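Local coordinates for lipolytic protein G-D-S-L family (PDB 4Q7Q) that is of unknown function but probably hydrolyses ester bonds, as a possible lipase of the SGNH hydrolase clan, at residues R132-Y137 with P209-I214. Sequence-based numbering, arbitrary orientation.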
loop_
_atom_site.group_PDB
_atom_site.type_symbol
_atom_site.label_atom_id
_atom_site.label_comp_id
_atom_site.label_asym_id
_atom_site.label_seq_id
_atom_site.Cartn_x
_atom_site.Cartn_y
_atom_site.Cartn_z
ATOM N N ARG A 132 5.589 0.251 7.038
ATOM C CA ARG A 132 6.489 1.087 6.262
ATOM C C ARG A 132 7.556 1.659 7.165
ATOM O O ARG A 132 7.277 2.055 8.302
ATOM C CB ARG A 132 5.710 2.221 5.586
ATOM C CG ARG A 132 4.759 2.971 6.498
ATOM C CD ARG A 132 3.884 3.950 5.738
ATOM N NE ARG A 132 4.622 5.127 5.287
ATOM C CZ ARG A 132 4.095 6.099 4.551
ATOM N NH1 ARG A 132 2.821 6.024 4.162
ATOM N NH2 ARG A 132 4.837 7.141 4.201
ATOM N N ASN A 133 8.792 1.677 6.685
ATOM C CA ASN A 133 9.825 2.361 7.442
ATOM C C ASN A 133 9.974 3.786 6.929
ATOM O O ASN A 133 9.115 4.256 6.181
ATOM C CB ASN A 133 11.143 1.588 7.449
ATOM C CG ASN A 133 11.820 1.651 8.795
ATOM O OD1 ASN A 133 11.895 2.717 9.399
ATOM N ND2 ASN A 133 12.288 0.509 9.291
ATOM N N ASP A 134 11.029 4.482 7.347
ATOM C CA ASP A 134 11.254 5.847 6.880
ATOM C C ASP A 134 11.267 5.856 5.358
ATOM O O ASP A 134 12.011 5.105 4.730
ATOM C CB ASP A 134 12.599 6.376 7.383
ATOM C CG ASP A 134 12.597 6.709 8.862
ATOM O OD1 ASP A 134 11.592 6.469 9.561
ATOM O OD2 ASP A 134 13.631 7.221 9.324
ATOM N N PHE A 135 10.438 6.712 4.776
ATOM C CA PHE A 135 10.327 6.830 3.333
ATOM C C PHE A 135 11.098 8.040 2.841
ATOM O O PHE A 135 10.995 9.115 3.426
ATOM C CB PHE A 135 8.852 6.982 2.963
ATOM C CG PHE A 135 8.615 7.538 1.584
ATOM C CD1 PHE A 135 8.960 6.806 0.464
ATOM C CD2 PHE A 135 8.031 8.787 1.409
ATOM C CE1 PHE A 135 8.733 7.308 -0.810
ATOM C CE2 PHE A 135 7.794 9.290 0.141
ATOM C CZ PHE A 135 8.150 8.551 -0.973
ATOM N N VAL A 136 11.881 7.863 1.778
ATOM C CA VAL A 136 12.497 8.985 1.079
ATOM C C VAL A 136 12.251 8.814 -0.415
ATOM O O VAL A 136 12.631 7.804 -0.997
ATOM C CB VAL A 136 14.009 9.088 1.356
ATOM C CG1 VAL A 136 14.567 10.340 0.710
ATOM C CG2 VAL A 136 14.277 9.111 2.848
ATOM N N TYR A 137 11.582 9.789 -1.024
ATOM C CA TYR A 137 11.213 9.702 -2.431
ATOM C C TYR A 137 12.448 9.704 -3.335
ATOM O O TYR A 137 13.284 10.606 -3.270
ATOM C CB TYR A 137 10.287 10.867 -2.796
ATOM C CG TYR A 137 9.726 10.814 -4.200
ATOM C CD1 TYR A 137 9.448 9.600 -4.817
ATOM C CD2 TYR A 137 9.473 11.982 -4.908
ATOM C CE1 TYR A 137 8.938 9.549 -6.100
ATOM C CE2 TYR A 137 8.956 11.942 -6.194
ATOM C CZ TYR A 137 8.693 10.719 -6.788
ATOM O OH TYR A 137 8.180 10.667 -8.067
ATOM N N PRO A 209 17.131 -0.416 14.186
ATOM C CA PRO A 209 16.535 0.891 14.478
ATOM C C PRO A 209 17.543 2.033 14.665
ATOM O O PRO A 209 17.126 3.147 14.979
ATOM C CB PRO A 209 15.803 0.626 15.793
ATOM C CG PRO A 209 16.698 -0.334 16.490
ATOM C CD PRO A 209 17.210 -1.249 15.402
ATOM N N ALA A 210 18.829 1.807 14.488
ATOM C CA ALA A 210 19.786 2.889 14.661
ATOM C C ALA A 210 19.456 4.140 13.875
ATOM O O ALA A 210 19.594 5.203 14.359
ATOM C CB ALA A 210 21.194 2.401 14.286
ATOM N N PHE A 211 19.035 3.976 12.648
ATOM C CA PHE A 211 18.796 5.107 11.779
ATOM C C PHE A 211 17.696 6.050 12.239
ATOM O O PHE A 211 17.677 7.142 11.840
ATOM C CB PHE A 211 18.718 4.749 10.289
ATOM C CG PHE A 211 17.452 4.038 9.829
ATOM C CD1 PHE A 211 16.214 4.619 9.924
ATOM C CD2 PHE A 211 17.543 2.837 9.204
ATOM C CE1 PHE A 211 15.107 3.964 9.463
ATOM C CE2 PHE A 211 16.440 2.191 8.731
ATOM C CZ PHE A 211 15.220 2.767 8.855
ATOM N N VAL A 212 16.834 5.591 13.104
ATOM C CA VAL A 212 15.801 6.459 13.653
ATOM C C VAL A 212 16.396 7.579 14.457
ATOM O O VAL A 212 15.823 8.619 14.533
ATOM C CB VAL A 212 14.790 5.697 14.499
ATOM C CG1 VAL A 212 13.677 6.613 14.963
ATOM C CG2 VAL A 212 14.212 4.581 13.690
ATOM N N ASN A 213 17.585 7.365 14.988
ATOM C CA ASN A 213 18.257 8.343 15.842
ATOM C C ASN A 213 19.227 9.269 15.113
ATOM O O ASN A 213 19.836 10.142 15.736
ATOM C CB ASN A 213 19.016 7.630 16.962
ATOM C CG ASN A 213 18.155 6.638 17.711
ATOM O OD1 ASN A 213 18.483 5.454 17.796
ATOM N ND2 ASN A 213 17.044 7.114 18.258
ATOM N N ILE A 214 19.385 9.077 13.808
ATOM C CA ILE A 214 20.346 9.871 13.045
ATOM C C ILE A 214 19.596 10.811 12.112
ATOM O O ILE A 214 18.740 10.368 11.344
ATOM C CB ILE A 214 21.304 8.972 12.220
ATOM C CG1 ILE A 214 21.950 7.897 13.106
ATOM C CG2 ILE A 214 22.372 9.818 11.533
ATOM C CD1 ILE A 214 22.887 8.460 14.151
#
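Phe211 reaches from a 3-10 turn to the polar ends of Asn133 and Asp134, and its ring makes the whole close contact. Asn133 OD1 lies at the ring edge, near its plane, 3.4 Å from Phe211 CZ. The amide and ring planes are 55° apart, so the two groups do not stack. Asp134 OD2 approaches the ring obliquely, 3.6 Å from Phe211 CE1. With CG between its backbone N and carbonyl carbon (chi1 74°), the Phe211 ring extends toward Asn133 and Asp134. Asn133 OD1 also accepts a bond from Asp134 N at 2.8 Å, in the carbonyl plane but bent, and Asn133 ND2 bonds Leu186 O. With an alanine at Asn133, Asp134 N would probably lose this acceptor and a gap would open beside the Phe211 ring. The Asp134 carboxylate, though buried, is well paired: OD1 with Tyr149 OH, OD2 in a salt bridge to Lys193, which also touches Phe211. The rest is looser. The partly exposed Val212 keeps its CG2 5.1 Å from Asp134 OD2. Through Phe211, which also packs on Leu195 of strand 193-196 and Tyr206 of strand 203-206, the contact joins this two-stranded antiparallel sheet to the segment leading into strand 135-136.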